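Local coordinates for protein leucine aminopeptidase (Fimbriiglobus ruber, PDB 7D1B) that probably cyclises N-terminal glutamine of peptides to pyroglutamate, as a zinc-binding glutaminyl cyclase of the M28 peptidase family, at residues D43-P48 against W333-K338; F47-D52 against V326-L331; R241-G246 against S270-R275; D278-V283 against I301-K306. All blocks are in the same frame, centred on the assembly; numbering follows the deposited sequence. Where two conformers were deposited one is given.

How the contacts relate
Contacts 1 and 2 run on from one another: residues 43-49 are laid along helix 320-336, with F47 and P48 common to both and centres about 11 Å apart. The other side of that helix meets contact 3, where V329 CG2 lies 3.7 Å from F271 CE1 and V326 CG2 3.9 Å from L242 CD1. Contact 3 in turn is tied to contact 4 by a salt bridge of 2.8 Å from R275 NH2 to D282 OD1; their centres are about 10 Å apart. Contact 4 lies nearest the active site, the F303 side chain being about 7 Å from the bound zinc ion, whereas contacts 1 to 3 lie away from it.

Contact 1 (D43-P48 against W333-K338); sequences DFKTFP and WIQIQK
Q335, in the last turn of helix 320-336, reaches across to K45 and ties the extended segment leading into helix 51-63 to the C-terminal helix of this M28 peptidase-type fold. The polar part is a two-way amide grip on one residue's backbone. Q335 NE2 gives a nearly straight bond to K45 O at 2.9 Å, with the acceptor close to the plane of the amide. In return K45 N donates to Q335 OE1 at 3.0 Å, approaching from above the carbonyl plane. Both ends of the amide are thus occupied, which fixes its rotation, and NE2 has a further acceptor in L331 O, one turn back in the helix. CD is anti to CA (chi2 168°), which carries the amide carbon out toward K45.

The apolar contacts flank this pair. F44 CB packs on Q335 CB at 3.6 Å, while the F44 ring lies beside I336, the two side chains pointing the same way, with CD1 3.6 Å from I336 CG2. V266 of helix 253-266 also touches the F44 side chain.

The third element is F47, which meets Q335 tip to tip, ring and amide planes 73° apart. One face of that ring takes a cation-pi contact from K45: NZ sits 3.7 Å above the ring centre and also donates to T46 O at 2.7 Å. At the rim, F47 CE1 comes within 3.6 Å of Q335 NE2.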
loop_
_atom_site.group_PDB
_atom_site.type_symbol
_atom_site.label_atom_id
_atom_site.label_comp_id
_atom_site.label_asym_id
_atom_site.label_seq_id
_atom_site.Cartn_x
_atom_site.Cartn_y
_atom_site.Cartn_z
ATOM N N ASP A 43 11.000 -7.593 -21.908
ATOM C CA ASP A 43 9.914 -8.553 -22.037
ATOM C C ASP A 43 9.028 -8.493 -20.796
ATOM O O ASP A 43 9.509 -8.683 -19.668
ATOM C CB ASP A 43 10.488 -9.959 -22.209
ATOM C CG ASP A 43 10.894 -10.262 -23.642
ATOM O OD1 ASP A 43 10.263 -9.718 -24.574
ATOM O OD2 ASP A 43 11.838 -11.057 -23.836
ATOM N N PHE A 44 7.735 -8.237 -20.999
ATOM C CA PHE A 44 6.743 -8.404 -19.941
ATOM C C PHE A 44 5.374 -8.519 -20.586
ATOM O O PHE A 44 5.186 -8.174 -21.753
ATOM C CB PHE A 44 6.767 -7.251 -18.942
ATOM C CG PHE A 44 6.200 -5.995 -19.462
ATOM C CD1 PHE A 44 6.960 -5.149 -20.255
ATOM C CD2 PHE A 44 4.904 -5.628 -19.127
ATOM C CE1 PHE A 44 6.424 -3.965 -20.719
ATOM C CE2 PHE A 44 4.372 -4.442 -19.586
ATOM C CZ PHE A 44 5.131 -3.613 -20.384
ATOM N N LYS A 45 4.409 -8.974 -19.803
ATOM C CA LYS A 45 3.030 -9.053 -20.270
ATOM C C LYS A 45 2.090 -8.583 -19.171
ATOM O O LYS A 45 2.447 -8.535 -17.997
ATOM C CB LYS A 45 2.662 -10.488 -20.657
ATOM C CG LYS A 45 2.824 -11.505 -19.516
ATOM C CD LYS A 45 2.562 -12.932 -19.974
ATOM C CE LYS A 45 1.083 -13.164 -20.323
ATOM N NZ LYS A 45 0.221 -13.151 -19.105
ATOM N N THR A 46 0.869 -8.243 -19.565
ATOM C CA THR A 46 -0.217 -8.102 -18.606
ATOM C C THR A 46 -0.744 -9.480 -18.217
ATOM O O THR A 46 -0.419 -10.493 -18.840
ATOM C CB THR A 46 -1.354 -7.266 -19.184
ATOM O OG1 THR A 46 -1.869 -7.934 -20.336
ATOM C CG2 THR A 46 -0.860 -5.853 -19.555
ATOM N N PHE A 47 -1.500 -9.520 -17.129
ATOM C CA PHE A 47 -2.100 -10.740 -16.606
ATOM C C PHE A 47 -3.607 -10.568 -16.521
ATOM O O PHE A 47 -4.103 -9.433 -16.505
ATOM C CB PHE A 47 -1.482 -11.082 -15.238
ATOM C CG PHE A 47 -0.143 -11.720 -15.372
ATOM C CD1 PHE A 47 0.970 -10.952 -15.697
ATOM C CD2 PHE A 47 -0.006 -13.088 -15.247
ATOM C CE1 PHE A 47 2.212 -11.567 -15.906
ATOM C CE2 PHE A 47 1.223 -13.700 -15.433
ATOM C CZ PHE A 47 2.329 -12.938 -15.784
ATOM N N PRO A 48 -4.374 -11.676 -16.469
ATOM C CA PRO A 48 -5.852 -11.592 -16.526
ATOM C C PRO A 48 -6.447 -11.234 -15.167
ATOM O O PRO A 48 -7.248 -11.971 -14.590
ATOM C CB PRO A 48 -6.235 -12.995 -17.006
ATOM C CG PRO A 48 -5.159 -13.870 -16.401
ATOM C CD PRO A 48 -3.892 -13.068 -16.585
ATOM N N TRP A 333 6.418 -3.795 -13.932
ATOM C CA TRP A 333 7.602 -3.349 -13.205
ATOM C C TRP A 333 8.396 -4.538 -12.671
ATOM O O TRP A 333 9.623 -4.606 -12.820
ATOM C CB TRP A 333 7.140 -2.419 -12.078
ATOM C CG TRP A 333 8.204 -2.013 -11.093
ATOM C CD1 TRP A 333 9.385 -1.369 -11.356
ATOM C CD2 TRP A 333 8.147 -2.188 -9.673
ATOM N NE1 TRP A 333 10.077 -1.149 -10.180
ATOM C CE2 TRP A 333 9.332 -1.639 -9.133
ATOM C CE3 TRP A 333 7.215 -2.785 -8.805
ATOM C CZ2 TRP A 333 9.592 -1.631 -7.758
ATOM C CZ3 TRP A 333 7.476 -2.781 -7.436
ATOM C CH2 TRP A 333 8.660 -2.212 -6.926
ATOM N N ILE A 334 7.700 -5.503 -12.071
ATOM C CA ILE A 334 8.363 -6.704 -11.565
ATOM C C ILE A 334 9.067 -7.451 -12.697
ATOM O O ILE A 334 10.235 -7.839 -12.575
ATOM C CB ILE A 334 7.353 -7.591 -10.823
ATOM C CG1 ILE A 334 6.976 -6.940 -9.496
ATOM C CG2 ILE A 334 7.894 -9.002 -10.612
ATOM C CD1 ILE A 334 5.625 -7.428 -8.926
ATOM N N GLN A 335 8.360 -7.672 -13.808
ATOM C CA GLN A 335 8.883 -8.515 -14.874
ATOM C C GLN A 335 10.067 -7.887 -15.586
ATOM O O GLN A 335 10.908 -8.623 -16.106
ATOM C CB GLN A 335 7.794 -8.798 -15.897
ATOM C CG GLN A 335 6.720 -9.748 -15.421
ATOM C CD GLN A 335 5.557 -9.717 -16.376
ATOM O OE1 GLN A 335 5.570 -10.378 -17.421
ATOM N NE2 GLN A 335 4.567 -8.888 -16.068
ATOM N N ILE A 336 10.144 -6.554 -15.666
ATOM C CA ILE A 336 11.229 -5.932 -16.430
ATOM C C ILE A 336 12.543 -5.884 -15.667
ATOM O O ILE A 336 13.575 -5.547 -16.259
ATOM C CB ILE A 336 10.869 -4.552 -17.013
ATOM C CG1 ILE A 336 10.706 -3.517 -15.891
ATOM C CG2 ILE A 336 9.648 -4.638 -17.925
ATOM C CD1 ILE A 336 10.465 -2.113 -16.408
ATOM N N GLN A 337 12.552 -6.190 -14.374
ATOM C CA GLN A 337 13.811 -6.175 -13.632
ATOM C C GLN A 337 14.769 -7.216 -14.189
ATOM O O GLN A 337 14.393 -8.356 -14.447
ATOM C CB GLN A 337 13.587 -6.467 -12.143
ATOM C CG GLN A 337 12.606 -5.511 -11.462
ATOM C CD GLN A 337 13.001 -4.057 -11.650
ATOM O OE1 GLN A 337 14.097 -3.646 -11.251
ATOM N NE2 GLN A 337 12.132 -3.274 -12.279
ATOM N N LYS A 338 16.032 -6.829 -14.324
ATOM C CA LYS A 338 17.073 -7.738 -14.775
ATOM C C LYS A 338 17.498 -8.625 -13.610
ATOM O O LYS A 338 17.286 -8.295 -12.432
ATOM C CB LYS A 338 18.271 -6.943 -15.267
ATOM C CG LYS A 338 18.040 -6.250 -16.586
ATOM C CD LYS A 338 19.246 -5.365 -16.934
ATOM C CE LYS A 338 19.145 -3.976 -16.301
ATOM N NZ LYS A 338 19.574 -3.938 -14.862
ATOM O OXT LYS A 338 18.056 -9.701 -13.819
#

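Contact 2 (F47-D52 against V326-L331); sequences FPLDPD and VGNVLL
L331 crosses F47 at about a right angle, and a single methyl, CD1, does the touching. It lies 3.7 Å from F47 CD1 and nearly as close to CB and CG, obliquely placed against the ring. The same methyl serves L49, which slides past L331 in the opposite direction and brings CD2 to 4.0 Å from it. L331 CD1 is therefore shared between F47 and L49.

L49 carries its other branch deeper. CD1 stands anti to CA (chi2 -171°) and settles onto the helix backbone at G327, 3.7 Å from G327 C and equally near N328 N; the glycine presents bare main chain here. L166 and E165 of helix 153-167 also touch L49. The contact thus fastens the lead-in to helix 51-63 onto helix 320-336, whose V326 and L330 pack on strand 225-232 of the central sheet of the alpha/beta fold.

N328 runs past L49 in the opposite sense and reaches the segment's main chain. Its OD1 accepts from F47 N at 3.0 Å in a bond of 172°, the donor tilted 26° from the carbonyl plane. The amide's other end acts through a water, which accepts from N328 ND2 and donates to F47 O at 2.7 Å. P48, next along, forms the centre of an inverse gamma turn, with a weak bond of 2.8 Å from L49 N to F47 O.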
loop_
_atom_site.group_PDB
_atom_site.type_symbol
_atom_site.label_atom_id
_atom_site.label_comp_id
_atom_site.label_asym_id
_atom_site.label_seq_id
_atom_site.Cartn_x
_atom_site.Cartn_y
_atom_site.Cartn_z
ATOM N N PHE A 47 -1.500 -9.520 -17.129
ATOM C CA PHE A 47 -2.100 -10.740 -16.606
ATOM C C PHE A 47 -3.607 -10.568 -16.521
ATOM O O PHE A 47 -4.103 -9.433 -16.505
ATOM C CB PHE A 47 -1.482 -11.082 -15.238
ATOM C CG PHE A 47 -0.143 -11.720 -15.372
ATOM C CD1 PHE A 47 0.970 -10.952 -15.697
ATOM C CD2 PHE A 47 -0.006 -13.088 -15.247
ATOM C CE1 PHE A 47 2.212 -11.567 -15.906
ATOM C CE2 PHE A 47 1.223 -13.700 -15.433
ATOM C CZ PHE A 47 2.329 -12.938 -15.784
ATOM N N PRO A 48 -4.374 -11.676 -16.469
ATOM C CA PRO A 48 -5.852 -11.592 -16.526
ATOM C C PRO A 48 -6.447 -11.234 -15.167
ATOM O O PRO A 48 -7.248 -11.971 -14.590
ATOM C CB PRO A 48 -6.235 -12.995 -17.006
ATOM C CG PRO A 48 -5.159 -13.870 -16.401
ATOM C CD PRO A 48 -3.892 -13.068 -16.585
ATOM N N LEU A 49 -6.049 -10.075 -14.649
ATOM C CA LEU A 49 -6.568 -9.609 -13.377
ATOM C C LEU A 49 -8.068 -9.395 -13.494
ATOM O O LEU A 49 -8.567 -8.911 -14.513
ATOM C CB LEU A 49 -5.863 -8.304 -12.990
ATOM C CG LEU A 49 -4.324 -8.292 -13.013
ATOM C CD1 LEU A 49 -3.832 -6.988 -12.383
ATOM C CD2 LEU A 49 -3.662 -9.471 -12.357
ATOM N N ASP A 50 -8.796 -9.774 -12.449
ATOM C CA ASP A 50 -10.246 -9.771 -12.501
ATOM C C ASP A 50 -10.763 -8.529 -11.783
ATOM O O ASP A 50 -10.649 -8.439 -10.550
ATOM C CB ASP A 50 -10.749 -11.051 -11.841
ATOM C CG ASP A 50 -12.249 -11.203 -11.903
ATOM O OD1 ASP A 50 -12.975 -10.199 -11.910
ATOM O OD2 ASP A 50 -12.699 -12.358 -11.909
ATOM N N PRO A 51 -11.315 -7.548 -12.502
ATOM C CA PRO A 51 -11.718 -6.291 -11.835
ATOM C C PRO A 51 -12.854 -6.477 -10.845
ATOM O O PRO A 51 -12.894 -5.804 -9.804
ATOM C CB PRO A 51 -12.112 -5.382 -13.009
ATOM C CG PRO A 51 -12.563 -6.370 -14.111
ATOM C CD PRO A 51 -11.628 -7.560 -13.948
ATOM N N ASP A 52 -13.796 -7.374 -11.149
ATOM C CA ASP A 52 -14.913 -7.602 -10.242
ATOM C C ASP A 52 -14.446 -8.291 -8.974
ATOM O O ASP A 52 -14.904 -7.961 -7.876
ATOM C CB ASP A 52 -15.991 -8.410 -10.954
ATOM C CG ASP A 52 -16.551 -7.675 -12.140
ATOM O OD1 ASP A 52 -16.804 -6.457 -12.013
ATOM O OD2 ASP A 52 -16.694 -8.295 -13.204
ATOM N N VAL A 326 -3.523 -0.559 -12.260
ATOM C CA VAL A 326 -2.405 -0.445 -11.328
ATOM C C VAL A 326 -1.741 -1.802 -11.106
ATOM O O VAL A 326 -0.501 -1.902 -11.074
ATOM C CB VAL A 326 -2.853 0.240 -10.029
ATOM C CG1 VAL A 326 -1.752 0.211 -8.973
ATOM C CG2 VAL A 326 -3.277 1.687 -10.327
ATOM N N GLY A 327 -2.539 -2.869 -11.002
ATOM C CA GLY A 327 -1.964 -4.195 -10.865
ATOM C C GLY A 327 -1.077 -4.582 -12.028
ATOM O O GLY A 327 0.009 -5.142 -11.843
ATOM N N ASN A 328 -1.510 -4.273 -13.251
ATOM C CA ASN A 328 -0.696 -4.600 -14.412
ATOM C C ASN A 328 0.567 -3.767 -14.455
ATOM O O ASN A 328 1.605 -4.268 -14.885
ATOM C CB ASN A 328 -1.522 -4.467 -15.670
ATOM C CG ASN A 328 -2.315 -5.731 -15.952
ATOM O OD1 ASN A 328 -1.799 -6.854 -15.803
ATOM N ND2 ASN A 328 -3.523 -5.571 -16.423
ATOM N N VAL A 329 0.516 -2.511 -14.004
ATOM C CA VAL A 329 1.746 -1.722 -13.935
ATOM C C VAL A 329 2.723 -2.340 -12.949
ATOM O O VAL A 329 3.916 -2.472 -13.236
ATOM C CB VAL A 329 1.422 -0.252 -13.614
ATOM C CG1 VAL A 329 2.698 0.532 -13.325
ATOM C CG2 VAL A 329 0.654 0.357 -14.775
ATOM N N LEU A 330 2.229 -2.742 -11.774
ATOM C CA LEU A 330 3.112 -3.389 -10.794
ATOM C C LEU A 330 3.714 -4.668 -11.356
ATOM O O LEU A 330 4.917 -4.915 -11.202
ATOM C CB LEU A 330 2.333 -3.717 -9.526
ATOM C CG LEU A 330 1.853 -2.526 -8.708
ATOM C CD1 LEU A 330 0.879 -2.997 -7.640
ATOM C CD2 LEU A 330 3.045 -1.817 -8.075
ATOM N N LEU A 331 2.893 -5.502 -12.016
ATOM C CA LEU A 331 3.431 -6.751 -12.555
ATOM C C LEU A 331 4.424 -6.484 -13.681
ATOM O O LEU A 331 5.418 -7.215 -13.823
ATOM C CB LEU A 331 2.302 -7.658 -13.032
ATOM C CG LEU A 331 1.417 -8.218 -11.922
ATOM C CD1 LEU A 331 0.322 -9.069 -12.537
ATOM C CD2 LEU A 331 2.244 -9.016 -10.913
HETATM O O HOH W 1 -5.325 -7.357 -17.788
#

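Contact 3 (R241-G246 against S270-R275); sequences RLAMEG and SFVNER
L242 pairs with F271 and M244 with R275 in parallel register, held by L242 N to S270 O (2.7 Å), V272 N to L242 O and M244 N to E274 O, with two extra residues in 270-275 between the bridges. On the face carrying L242 and F271, L242 CD1 lies over the F271 ring, offset toward the rim, in a CH-pi contact 3.9 Å from the centroid. On the other side R241, extended from CG to NE, forms a side-on salt bridge with E274: NE and NH2 both reach OE1 at 2.9 Å, in the guanidinium plane but from the same face of the carboxylate. A243 CB lies over one face of that guanidinium, and its NH1 bonds to G276 O. R275 NH1 donates to M244 O at 3.3 Å, though its stronger partner is T281 O. The register shift of two is a beta bulge, the chain cornering at N273, in a parallel pairing joined by helices 246-251 and 253-266, with L242 and F271 on V326 of helix 320-336.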
loop_
_atom_site.group_PDB
_atom_site.type_symbol
_atom_site.label_atom_id
_atom_site.label_comp_id
_atom_site.label_asym_id
_atom_site.label_seq_id
_atom_site.Cartn_x
_atom_site.Cartn_y
_atom_site.Cartn_z
ATOM N N ARG A 241 -6.002 10.396 -10.695
ATOM C CA ARG A 241 -4.868 11.104 -11.283
ATOM C C ARG A 241 -3.635 10.779 -10.448
ATOM O O ARG A 241 -3.411 11.382 -9.392
ATOM C CB ARG A 241 -5.153 12.605 -11.333
ATOM C CG ARG A 241 -3.988 13.422 -11.845
ATOM C CD ARG A 241 -4.323 14.934 -11.828
ATOM N NE ARG A 241 -3.115 15.747 -12.001
ATOM C CZ ARG A 241 -2.272 16.067 -11.017
ATOM N NH1 ARG A 241 -2.525 15.691 -9.771
ATOM N NH2 ARG A 241 -1.171 16.757 -11.283
ATOM N N LEU A 242 -2.862 9.791 -10.897
ATOM C CA LEU A 242 -1.678 9.308 -10.176
ATOM C C LEU A 242 -0.492 10.119 -10.676
ATOM O O LEU A 242 0.139 9.790 -11.680
ATOM C CB LEU A 242 -1.499 7.797 -10.358
ATOM C CG LEU A 242 -2.699 6.932 -9.948
ATOM C CD1 LEU A 242 -2.414 5.467 -10.250
ATOM C CD2 LEU A 242 -3.083 7.135 -8.480
ATOM N N ALA A 243 -0.230 11.227 -9.984
ATOM C CA ALA A 243 0.809 12.172 -10.348
ATOM C C ALA A 243 2.062 11.933 -9.511
ATOM O O ALA A 243 2.126 11.032 -8.676
ATOM C CB ALA A 243 0.280 13.611 -10.244
ATOM N N MET A 244 3.079 12.751 -9.753
ATOM C CA MET A 244 4.400 12.536 -9.182
ATOM C C MET A 244 4.594 13.451 -7.978
ATOM O O MET A 244 4.582 14.677 -8.107
ATOM C CB MET A 244 5.446 12.813 -10.252
ATOM C CG MET A 244 5.302 11.868 -11.428
ATOM S SD MET A 244 6.381 12.354 -12.778
ATOM C CE MET A 244 6.321 10.874 -13.793
ATOM N N GLU A 245 4.762 12.866 -6.800
ATOM C CA GLU A 245 5.013 13.732 -5.647
ATOM C C GLU A 245 6.476 13.724 -5.269
ATOM O O GLU A 245 7.247 12.865 -5.701
ATOM C CB GLU A 245 4.092 13.571 -4.430
ATOM C CG GLU A 245 4.228 12.281 -3.613
ATOM C CD GLU A 245 5.464 12.226 -2.706
ATOM O OE1 GLU A 245 6.161 11.197 -2.757
ATOM O OE2 GLU A 245 5.760 13.205 -1.979
ATOM N N GLY A 246 6.850 14.746 -4.503
ATOM C CA GLY A 246 8.244 15.111 -4.409
ATOM C C GLY A 246 9.115 14.096 -3.703
ATOM O O GLY A 246 10.267 13.897 -4.092
ATOM N N SER A 270 -4.253 6.524 -15.757
ATOM C CA SER A 270 -4.181 7.285 -14.512
ATOM C C SER A 270 -2.772 7.769 -14.187
ATOM O O SER A 270 -2.630 8.722 -13.419
ATOM C CB SER A 270 -4.712 6.449 -13.347
ATOM O OG SER A 270 -3.931 5.277 -13.128
ATOM N N PHE A 271 -1.723 7.128 -14.711
ATOM C CA PHE A 271 -0.351 7.538 -14.394
ATOM C C PHE A 271 0.004 8.725 -15.281
ATOM O O PHE A 271 0.151 8.568 -16.500
ATOM C CB PHE A 271 0.642 6.400 -14.620
ATOM C CG PHE A 271 0.526 5.280 -13.607
ATOM C CD1 PHE A 271 -0.478 4.299 -13.711
ATOM C CD2 PHE A 271 1.416 5.203 -12.533
ATOM C CE1 PHE A 271 -0.571 3.272 -12.792
ATOM C CE2 PHE A 271 1.316 4.173 -11.599
ATOM C CZ PHE A 271 0.312 3.218 -11.724
ATOM N N VAL A 272 0.102 9.914 -14.693
ATOM C CA VAL A 272 0.301 11.149 -15.451
ATOM C C VAL A 272 1.683 11.724 -15.165
ATOM O O VAL A 272 2.172 11.680 -14.026
ATOM C CB VAL A 272 -0.811 12.187 -15.174
ATOM C CG1 VAL A 272 -2.194 11.589 -15.525
ATOM C CG2 VAL A 272 -0.789 12.717 -13.748
ATOM N N ASN A 273 2.306 12.280 -16.205
ATOM C CA ASN A 273 3.604 12.950 -16.070
ATOM C C ASN A 273 3.372 14.401 -15.666
ATOM O O ASN A 273 3.555 15.331 -16.442
ATOM C CB ASN A 273 4.412 12.813 -17.355
ATOM C CG ASN A 273 5.079 11.456 -17.440
ATOM O OD1 ASN A 273 4.425 10.442 -17.672
ATOM N ND2 ASN A 273 6.369 11.414 -17.178
ATOM N N GLU A 274 2.962 14.575 -14.407
ATOM C CA GLU A 274 2.678 15.887 -13.835
ATOM C C GLU A 274 3.127 15.873 -12.388
ATOM O O GLU A 274 3.147 14.824 -11.736
ATOM C CB GLU A 274 1.177 16.213 -13.834
ATOM C CG GLU A 274 0.515 16.182 -15.196
ATOM C CD GLU A 274 -0.992 16.446 -15.139
ATOM O OE1 GLU A 274 -1.503 16.959 -14.116
ATOM O OE2 GLU A 274 -1.675 16.145 -16.142
ATOM N N ARG A 275 3.437 17.060 -11.875
ATOM C CA ARG A 275 3.967 17.211 -10.524
ATOM C C ARG A 275 2.859 17.570 -9.542
ATOM O O ARG A 275 2.194 18.591 -9.698
ATOM C CB ARG A 275 4.979 18.359 -10.545
ATOM C CG ARG A 275 5.604 18.648 -9.239
ATOM C CD ARG A 275 6.635 17.608 -8.937
ATOM N NE ARG A 275 7.350 18.010 -7.742
ATOM C CZ ARG A 275 6.890 17.829 -6.513
ATOM N NH1 ARG A 275 5.723 17.206 -6.333
ATOM N NH2 ARG A 275 7.588 18.287 -5.466
#

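Contact 4 (D278-V283 against I301-K306)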
loop_
_atom_site.group_PDB
_atom_site.type_symbol
_atom_site.label_atom_id
_atom_site.label_comp_id
_atom_site.label_asym_id
_atom_site.label_seq_id
_atom_site.Cartn_x
_atom_site.Cartn_y
_atom_site.Cartn_z
ATOM N N ASP A 278 -3.463 19.163 -5.894
ATOM C CA ASP A 278 -4.009 20.380 -5.294
ATOM C C ASP A 278 -3.811 20.379 -3.784
ATOM O O ASP A 278 -3.528 21.426 -3.187
ATOM C CB ASP A 278 -5.495 20.516 -5.613
ATOM C CG ASP A 278 -5.757 20.848 -7.064
ATOM O OD1 ASP A 278 -4.821 21.299 -7.758
ATOM O OD2 ASP A 278 -6.917 20.681 -7.498
ATOM N N ARG A 279 -3.970 19.216 -3.147
ATOM C CA ARG A 279 -3.919 19.155 -1.689
ATOM C C ARG A 279 -2.495 19.339 -1.170
ATOM O O ARG A 279 -2.304 19.871 -0.069
ATOM C CB ARG A 279 -4.535 17.831 -1.242
ATOM C CG ARG A 279 -5.071 17.720 0.171
ATOM C CD ARG A 279 -5.923 16.428 0.290
ATOM N NE ARG A 279 -7.363 16.682 0.336
ATOM C CZ ARG A 279 -8.307 15.915 -0.212
ATOM N NH1 ARG A 279 -9.582 16.248 -0.053
ATOM N NH2 ARG A 279 -8.008 14.839 -0.927
ATOM N N ALA A 280 -1.492 18.943 -1.951
ATOM C CA ALA A 280 -0.099 19.021 -1.525
ATOM C C ALA A 280 0.793 18.627 -2.688
ATOM O O ALA A 280 0.426 17.797 -3.521
ATOM C CB ALA A 280 0.186 18.077 -0.350
ATOM N N THR A 281 1.980 19.226 -2.711
ATOM C CA THR A 281 2.994 18.916 -3.702
ATOM C C THR A 281 3.810 17.704 -3.259
ATOM O O THR A 281 4.154 16.849 -4.084
ATOM C CB THR A 281 3.861 20.174 -3.917
ATOM O OG1 THR A 281 3.032 21.277 -4.333
ATOM C CG2 THR A 281 4.910 19.958 -4.966
ATOM N N ASP A 282 4.105 17.620 -1.951
ATOM C CA ASP A 282 4.864 16.550 -1.325
ATOM C C ASP A 282 3.985 15.922 -0.259
ATOM O O ASP A 282 3.302 16.630 0.489
ATOM C CB ASP A 282 6.131 17.107 -0.667
ATOM C CG ASP A 282 7.179 17.574 -1.684
ATOM O OD1 ASP A 282 6.951 17.481 -2.913
ATOM O OD2 ASP A 282 8.248 18.025 -1.244
ATOM N N VAL A 283 3.997 14.595 -0.195
ATOM C CA VAL A 283 3.058 13.846 0.632
ATOM C C VAL A 283 3.856 12.950 1.565
ATOM O O VAL A 283 4.552 12.040 1.106
ATOM C CB VAL A 283 2.086 13.013 -0.223
ATOM C CG1 VAL A 283 1.061 12.319 0.684
ATOM C CG2 VAL A 283 1.379 13.880 -1.273
ATOM N N ILE A 301 -0.337 7.375 -5.768
ATOM C CA ILE A 301 -1.341 8.068 -4.971
ATOM C C ILE A 301 -1.987 9.147 -5.822
ATOM O O ILE A 301 -1.328 9.793 -6.642
ATOM C CB ILE A 301 -0.683 8.673 -3.700
ATOM C CG1 ILE A 301 -1.700 9.411 -2.811
ATOM C CG2 ILE A 301 0.505 9.590 -4.053
ATOM C CD1 ILE A 301 -1.170 9.724 -1.415
ATOM N N ASP A 302 -3.279 9.388 -5.580
ATOM C CA ASP A 302 -3.935 10.617 -6.015
ATOM C C ASP A 302 -4.415 11.304 -4.742
ATOM O O ASP A 302 -5.478 10.972 -4.203
ATOM C CB ASP A 302 -5.095 10.343 -6.963
ATOM C CG ASP A 302 -5.845 11.596 -7.353
ATOM O OD1 ASP A 302 -5.452 12.714 -6.921
ATOM O OD2 ASP A 302 -6.834 11.441 -8.123
ATOM N N PHE A 303 -3.633 12.279 -4.267
ATOM C CA PHE A 303 -3.952 12.876 -2.983
ATOM C C PHE A 303 -5.148 13.808 -3.069
ATOM O O PHE A 303 -5.590 14.303 -2.033
ATOM C CB PHE A 303 -2.699 13.580 -2.436
ATOM C CG PHE A 303 -2.727 13.874 -0.941
ATOM C CD1 PHE A 303 -3.389 13.055 -0.018
ATOM C CD2 PHE A 303 -2.072 14.997 -0.466
ATOM C CE1 PHE A 303 -3.376 13.357 1.348
ATOM C CE2 PHE A 303 -2.064 15.299 0.897
ATOM C CZ PHE A 303 -2.710 14.477 1.795
ATOM N N ASP A 304 -5.687 14.047 -4.267
ATOM C CA ASP A 304 -6.917 14.811 -4.411
ATOM C C ASP A 304 -8.175 13.951 -4.368
ATOM O O ASP A 304 -9.274 14.467 -4.601
ATOM C CB ASP A 304 -6.866 15.667 -5.678
ATOM C CG ASP A 304 -5.800 16.733 -5.607
ATOM O OD1 ASP A 304 -5.613 17.321 -4.515
ATOM O OD2 ASP A 304 -5.133 16.969 -6.636
ATOM N N TYR A 305 -8.056 12.670 -4.028
ATOM C CA TYR A 305 -9.224 11.817 -3.866
ATOM C C TYR A 305 -10.304 12.549 -3.078
ATOM O O TYR A 305 -10.074 13.009 -1.955
ATOM C CB TYR A 305 -8.810 10.571 -3.102
ATOM C CG TYR A 305 -9.936 9.627 -2.753
ATOM C CD1 TYR A 305 -10.887 9.247 -3.702
ATOM C CD2 TYR A 305 -10.037 9.090 -1.471
ATOM C CE1 TYR A 305 -11.901 8.344 -3.378
ATOM C CE2 TYR A 305 -11.038 8.195 -1.142
ATOM C CZ TYR A 305 -11.965 7.819 -2.098
ATOM O OH TYR A 305 -12.955 6.904 -1.807
ATOM N N LYS A 306 -11.498 12.634 -3.662
ATOM C CA LYS A 306 -12.508 13.526 -3.115
ATOM C C LYS A 306 -13.151 13.001 -1.843
ATOM O O LYS A 306 -13.760 13.787 -1.118
ATOM C CB LYS A 306 -13.586 13.871 -4.146
ATOM C CG LYS A 306 -14.468 12.740 -4.541
ATOM C CD LYS A 306 -15.490 13.184 -5.579
ATOM C CE LYS A 306 -14.809 13.564 -6.885
ATOM N NZ LYS A 306 -15.804 13.754 -7.980
#
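R279 wraps over F303, and its tip bonds to main-chain carbonyls of a type I turn, D302 to Y305, that follows strand 297-300 close to the zinc site of this M28 fold. Its CB lies 3.5 Å from D304 OD1. CG then passes over the outer part of the ring near F303 CE2, and CD sits above the ring centre, 3.9 Å from the centroid, in a CH-pi contact. The chain bends at chi3 (-106°), placing NE on its way to the turn. At the tip, NH2 alone does the gripping: it donates to F303 O at 2.7 Å and to Y305 O at 2.9 Å, the second bond nearly straight at 172°.

V283 CG1 covers the opposite face of the F303 ring, so the phenyl is sandwiched between two aliphatic groups, while A280 CB lies at its edge. W308 adds an edge-to-face ring contact.

D304 binds the start of the other loop with both carboxylate oxygens, each through its syn lone pair. The turn carrying it is itself braced by an Asx turn, D304 N to D302 OD1. Across the contact, D304 OD1 accepts from R279 N, and OD2 accepts from D278 N at 2.9 Å.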